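Local coordinates for E3 SUMO-protein ligase SIZ1 (Saccharomyces cerevisiae, PDB 3I2D) that acts as a SUMO E3 ligase that, working with the SUMO-conjugating enzyme UBC9, promotes attachment of SUMO (Smt3) to septins and PCNA, at residues Q209-E212 / K213-H217; P218-K222 / Q223-L227. One frame throughout, in Å; residues are numbered along the deposited sequence.

Contact 1. Residues Q209-E212 / K213-H217; sequences QLLE and KVLQH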
loop_
_atom_site.group_PDB
_atom_site.type_symbol
_atom_site.label_atom_id
_atom_site.label_comp_id
_atom_site.label_asym_id
_atom_site.label_seq_id
_atom_site.Cartn_x
_atom_site.Cartn_y
_atom_site.Cartn_z
ATOM N N GLN A 209 3.231 -11.013 4.958
ATOM C CA GLN A 209 1.994 -11.160 5.717
ATOM C C GLN A 209 0.857 -11.093 4.722
ATOM O O GLN A 209 -0.043 -11.911 4.762
ATOM C CB GLN A 209 1.803 -10.036 6.712
ATOM C CG GLN A 209 2.779 -9.993 7.824
ATOM C CD GLN A 209 2.290 -9.072 8.904
ATOM O OE1 GLN A 209 1.177 -9.244 9.400
ATOM N NE2 GLN A 209 3.101 -8.086 9.276
ATOM N N LEU A 210 0.902 -10.104 3.831
ATOM C CA LEU A 210 -0.131 -9.958 2.814
ATOM C C LEU A 210 -0.166 -11.168 1.900
ATOM O O LEU A 210 -1.240 -11.543 1.431
ATOM C CB LEU A 210 0.101 -8.715 1.969
ATOM C CG LEU A 210 -0.087 -7.366 2.633
ATOM C CD1 LEU A 210 -0.034 -6.305 1.565
ATOM C CD2 LEU A 210 -1.409 -7.311 3.354
ATOM N N LEU A 211 1.000 -11.764 1.627
ATOM C CA LEU A 211 1.056 -12.958 0.774
ATOM C C LEU A 211 0.160 -14.015 1.391
ATOM O O LEU A 211 -0.494 -14.789 0.690
ATOM C CB LEU A 211 2.467 -13.536 0.676
ATOM C CG LEU A 211 2.491 -14.896 -0.034
ATOM C CD1 LEU A 211 2.233 -14.698 -1.523
ATOM C CD2 LEU A 211 3.830 -15.595 0.178
ATOM N N GLU A 212 0.123 -14.049 2.716
ATOM C CA GLU A 212 -0.702 -15.030 3.370
ATOM C C GLU A 212 -2.168 -14.810 3.038
ATOM O O GLU A 212 -2.911 -15.768 2.875
ATOM C CB GLU A 212 -0.476 -14.998 4.873
ATOM C CG GLU A 212 -0.684 -16.362 5.508
ATOM C CD GLU A 212 0.079 -17.467 4.773
ATOM O OE1 GLU A 212 1.322 -17.351 4.636
ATOM O OE2 GLU A 212 -0.568 -18.451 4.338
ATOM N N LYS A 213 -2.584 -13.553 2.930
ATOM C CA LYS A 213 -3.969 -13.248 2.594
ATOM C C LYS A 213 -4.286 -13.719 1.183
ATOM O O LYS A 213 -5.397 -14.167 0.904
ATOM C CB LYS A 213 -4.233 -11.752 2.702
ATOM C CG LYS A 213 -4.422 -11.260 4.129
ATOM C CD LYS A 213 -4.874 -9.800 4.168
ATOM C CE LYS A 213 -5.840 -9.476 3.016
ATOM N NZ LYS A 213 -6.909 -10.507 2.799
ATOM N N VAL A 214 -3.311 -13.624 0.290
ATOM C CA VAL A 214 -3.516 -14.069 -1.075
ATOM C C VAL A 214 -3.631 -15.592 -1.113
ATOM O O VAL A 214 -4.499 -16.120 -1.790
ATOM C CB VAL A 214 -2.362 -13.618 -2.004
ATOM C CG1 VAL A 214 -2.585 -14.152 -3.415
ATOM C CG2 VAL A 214 -2.285 -12.109 -2.040
ATOM N N LEU A 215 -2.767 -16.300 -0.389
ATOM C CA LEU A 215 -2.821 -17.770 -0.362
ATOM C C LEU A 215 -4.100 -18.294 0.284
ATOM O O LEU A 215 -4.519 -19.413 0.021
ATOM C CB LEU A 215 -1.639 -18.355 0.411
ATOM C CG LEU A 215 -0.218 -18.098 -0.086
ATOM C CD1 LEU A 215 0.755 -18.809 0.846
ATOM C CD2 LEU A 215 -0.051 -18.592 -1.524
ATOM N N GLN A 216 -4.712 -17.482 1.131
ATOM C CA GLN A 216 -5.927 -17.860 1.836
ATOM C C GLN A 216 -7.150 -17.422 1.040
ATOM O O GLN A 216 -8.291 -17.527 1.487
ATOM C CB GLN A 216 -5.912 -17.216 3.236
ATOM C CG GLN A 216 -7.242 -17.215 3.986
ATOM C CD GLN A 216 -7.208 -16.343 5.237
ATOM O OE1 GLN A 216 -6.635 -15.245 5.231
ATOM N NE2 GLN A 216 -7.838 -16.818 6.310
ATOM N N HIS A 217 -6.909 -16.921 -0.159
ATOM C CA HIS A 217 -8.005 -16.476 -0.999
ATOM C C HIS A 217 -8.271 -17.593 -1.985
ATOM O O HIS A 217 -7.333 -18.177 -2.534
ATOM C CB HIS A 217 -7.619 -15.184 -1.722
ATOM C CG HIS A 217 -8.621 -14.727 -2.736
ATOM N ND1 HIS A 217 -8.895 -15.437 -3.886
ATOM C CD2 HIS A 217 -9.383 -13.607 -2.793
ATOM C CE1 HIS A 217 -9.779 -14.773 -4.612
ATOM N NE2 HIS A 217 -10.091 -13.660 -3.972
#

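Contact 2. Residues P218-K222 / Q223-L227; sequences PKIIK and QATLL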
loop_
_atom_site.group_PDB
_atom_site.type_symbol
_atom_site.label_atom_id
_atom_site.label_comp_id
_atom_site.label_asym_id
_atom_site.label_seq_id
_atom_site.Cartn_x
_atom_site.Cartn_y
_atom_site.Cartn_z
ATOM N N PRO A 218 -9.557 -17.918 -2.215
ATOM C CA PRO A 218 -9.943 -18.982 -3.149
ATOM C C PRO A 218 -9.075 -18.892 -4.395
ATOM O O PRO A 218 -9.047 -17.858 -5.056
ATOM C CB PRO A 218 -11.404 -18.659 -3.448
ATOM C CG PRO A 218 -11.878 -18.061 -2.169
ATOM C CD PRO A 218 -10.740 -17.156 -1.769
ATOM N N LYS A 219 -8.345 -19.951 -4.714
ATOM C CA LYS A 219 -7.507 -19.883 -5.894
ATOM C C LYS A 219 -8.342 -19.797 -7.170
ATOM O O LYS A 219 -9.563 -19.745 -7.114
ATOM C CB LYS A 219 -6.539 -21.070 -5.942
ATOM C CG LYS A 219 -7.126 -22.408 -5.618
ATOM C CD LYS A 219 -6.049 -23.504 -5.684
ATOM C CE LYS A 219 -5.114 -23.486 -4.479
ATOM N NZ LYS A 219 -4.456 -22.177 -4.322
ATOM N N ILE A 220 -7.677 -19.724 -8.312
ATOM C CA ILE A 220 -8.361 -19.670 -9.588
ATOM C C ILE A 220 -8.227 -21.124 -10.010
ATOM O O ILE A 220 -7.150 -21.574 -10.403
ATOM C CB ILE A 220 -7.618 -18.734 -10.567
ATOM C CG1 ILE A 220 -7.596 -17.318 -9.996
ATOM C CG2 ILE A 220 -8.290 -18.722 -11.932
ATOM C CD1 ILE A 220 -6.682 -16.392 -10.749
ATOM N N ILE A 221 -9.328 -21.855 -9.896
ATOM C CA ILE A 221 -9.348 -23.280 -10.192
ATOM C C ILE A 221 -9.020 -23.623 -11.639
ATOM O O ILE A 221 -9.267 -22.832 -12.555
ATOM C CB ILE A 221 -10.717 -23.895 -9.761
ATOM C CG1 ILE A 221 -11.850 -23.386 -10.648
ATOM C CG2 ILE A 221 -11.027 -23.478 -8.322
ATOM C CD1 ILE A 221 -13.236 -23.816 -10.178
ATOM N N LYS A 222 -8.450 -24.810 -11.829
ATOM C CA LYS A 222 -8.050 -25.284 -13.146
ATOM C C LYS A 222 -9.151 -25.221 -14.204
ATOM O O LYS A 222 -8.895 -24.863 -15.352
ATOM C CB LYS A 222 -7.520 -26.713 -13.036
ATOM C CG LYS A 222 -6.459 -26.897 -11.957
ATOM C CD LYS A 222 -5.956 -28.322 -11.916
ATOM C CE LYS A 222 -5.277 -28.682 -13.221
ATOM N NZ LYS A 222 -4.928 -30.133 -13.286
ATOM N N GLN A 223 -10.375 -25.576 -13.834
ATOM C CA GLN A 223 -11.462 -25.538 -14.802
ATOM C C GLN A 223 -11.528 -24.181 -15.481
ATOM O O GLN A 223 -11.663 -24.110 -16.699
ATOM C CB GLN A 223 -12.807 -25.856 -14.137
ATOM C CG GLN A 223 -13.077 -27.349 -13.913
ATOM C CD GLN A 223 -12.071 -28.011 -12.972
ATOM O OE1 GLN A 223 -11.685 -27.441 -11.944
ATOM N NE2 GLN A 223 -11.657 -29.225 -13.312
ATOM N N ALA A 224 -11.421 -23.109 -14.697
ATOM C CA ALA A 224 -11.464 -21.740 -15.232
ATOM C C ALA A 224 -10.355 -21.519 -16.261
ATOM O O ALA A 224 -10.601 -21.087 -17.389
ATOM C CB ALA A 224 -11.326 -20.716 -14.089
ATOM N N THR A 225 -9.126 -21.816 -15.863
ATOM C CA THR A 225 -7.994 -21.645 -16.753
ATOM C C THR A 225 -8.167 -22.437 -18.045
ATOM O O THR A 225 -7.793 -21.964 -19.124
ATOM C CB THR A 225 -6.686 -22.071 -16.056
ATOM O OG1 THR A 225 -6.439 -21.201 -14.945
ATOM C CG2 THR A 225 -5.514 -22.001 -17.023
ATOM N N LEU A 226 -8.733 -23.639 -17.931
ATOM C CA LEU A 226 -8.945 -24.507 -19.088
ATOM C C LEU A 226 -9.953 -23.921 -20.050
ATOM O O LEU A 226 -9.768 -23.989 -21.268
ATOM C CB LEU A 226 -9.401 -25.895 -18.640
ATOM C CG LEU A 226 -8.231 -26.786 -18.230
ATOM C CD1 LEU A 226 -8.721 -28.187 -17.912
ATOM C CD2 LEU A 226 -7.221 -26.823 -19.368
ATOM N N LEU A 227 -11.027 -23.357 -19.502
ATOM C CA LEU A 227 -12.058 -22.731 -20.309
ATOM C C LEU A 227 -11.469 -21.537 -21.041
ATOM O O LEU A 227 -11.765 -21.326 -22.219
ATOM C CB LEU A 227 -13.211 -22.274 -19.433
ATOM C CG LEU A 227 -14.180 -23.369 -19.020
ATOM C CD1 LEU A 227 -15.353 -22.734 -18.307
ATOM C CD2 LEU A 227 -14.646 -24.125 -20.254
HETATM O O HOH W 1 -5.608 -21.967 -12.323
#

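Contact 1. Residues Q209-E212 / K213-H217
Leu211 and Leu215 meet one turn apart in the C-terminal half of helix 207-215, an i/i+4 leucine pair on the side of the helix that faces the SP-RING zinc-finger region. The touch is between branch points: Leu211 CG lies 4.2 Å from Leu215 CG, the two side chains running at a slant to one another. In Leu211, CG stands trans to the backbone N (chi1 171°), which carries the isopropyl end forward along the axis, although its CB starts out pointing away from the next turn. Leu215 CG also rests 3.4 Å from Leu211 O. That same carbonyl takes the N-H of Leu215 at 2.9 Å from Leu215 N to Leu211 O, almost in line with its C=O. One residue earlier, Leu210 O accepts Val214 N at 3.1 Å in the carbonyl plane, and has a weaker bond from Lys213 N as well. The final i/i+4 bond between the two segments, Gln216 N to Glu212 O, is weak (3.0 Å, 132° at the hydrogen), in keeping with Gln216 being where helical backbone angles are lost. On the solvent side, the Glu212 chain bends at chi2 (49°) and brings OE2 to 3.8 Å from Leu215 CD1, a carboxylate lying against a methyl without a polar bond. With an alanine in place of Leu215, the isopropyl end of Leu211 would probably lose its neighbour on the next turn, and a gap would be likely to open beside Ile305 and the Glu212 carboxylate. Around the helix, Leu210 and Leu211 pack on Leu280 and Ala276 of helix 276-285, Leu211 also touches Tyr261, and Val214 and Leu215 rest on Leu303 and Ile305 of strand 303-305.

Contact 2. Residues P218-K222 / Q223-L227
Thr225, in the first turn of helix 222-234, reaches back from its CB to the residues that lead into the helix. CB itself sits 3.6 Å from Lys222 O, a simple contact with the carbonyl. OG1 lies trans to the carbonyl carbon of its own residue (chi1 -64°), which turns the hydroxyl toward the incoming chain: it passes 4.0 Å from Ile221 O and is hydrogen-bonded to a water at 2.9 Å from OG1. The water in turn donates to Ile220 O, so a single solvent molecule bridges the hydroxyl of the first turn and the last carbonyl before the N-cap. CG2 is the other branch, set trans to the backbone N, and the side chain as a whole touches Phe308 of helix 307-313. The motif is a helix N-terminus with Ile221 at the N-cap position; its aliphatic side chain has no polar group to offer the first-turn N-H groups. Ile221 O receives two weak bonds, from Ala224 N at 3.1 Å and from Thr225 N at 3.5 Å; the next i/i+4 bond, Leu226 N to Lys222 O at 2.9 Å, is shorter and nearly in line with that C=O (168°). Leu226 CG also comes within 3.5 Å of Lys222 O, beside the bond its own backbone makes. Ala224 CB is the apolar meeting point of this turn, with Ile220 CG2 4.2 Å away and Ile221 CG1 more loosely placed. The Lys222 side chain touches Glu307 and Phe308 of helix 307-313, and its NZ makes a weak, long ion pair with Asp311. Ile220 is tied by backbone hydrogen bonds to Ile305 and Glu307, while its side chain touches Ala304 of strand 303-305.

Overall arrangement
Contacts 1 and 2 follow each other along the chain: contact 1 takes in the end of helix 207-215, and contact 2 carries the chain across a loop into helix 222-234. Their centres are 18 Å apart, and apart from the peptide link between His217 and Pro218 they do not touch. What they share is strand 303-305, met by Val214, Leu215 and His217 from contact 1 and by Lys219 and Ile220 from contact 2. Neither coordinates the zinc held by Cys268, His270, Cys291 and Cys294; contact 2 comes closer, the side chain of Ile220 about 9 Å from the metal against about 13 Å for that of Val214.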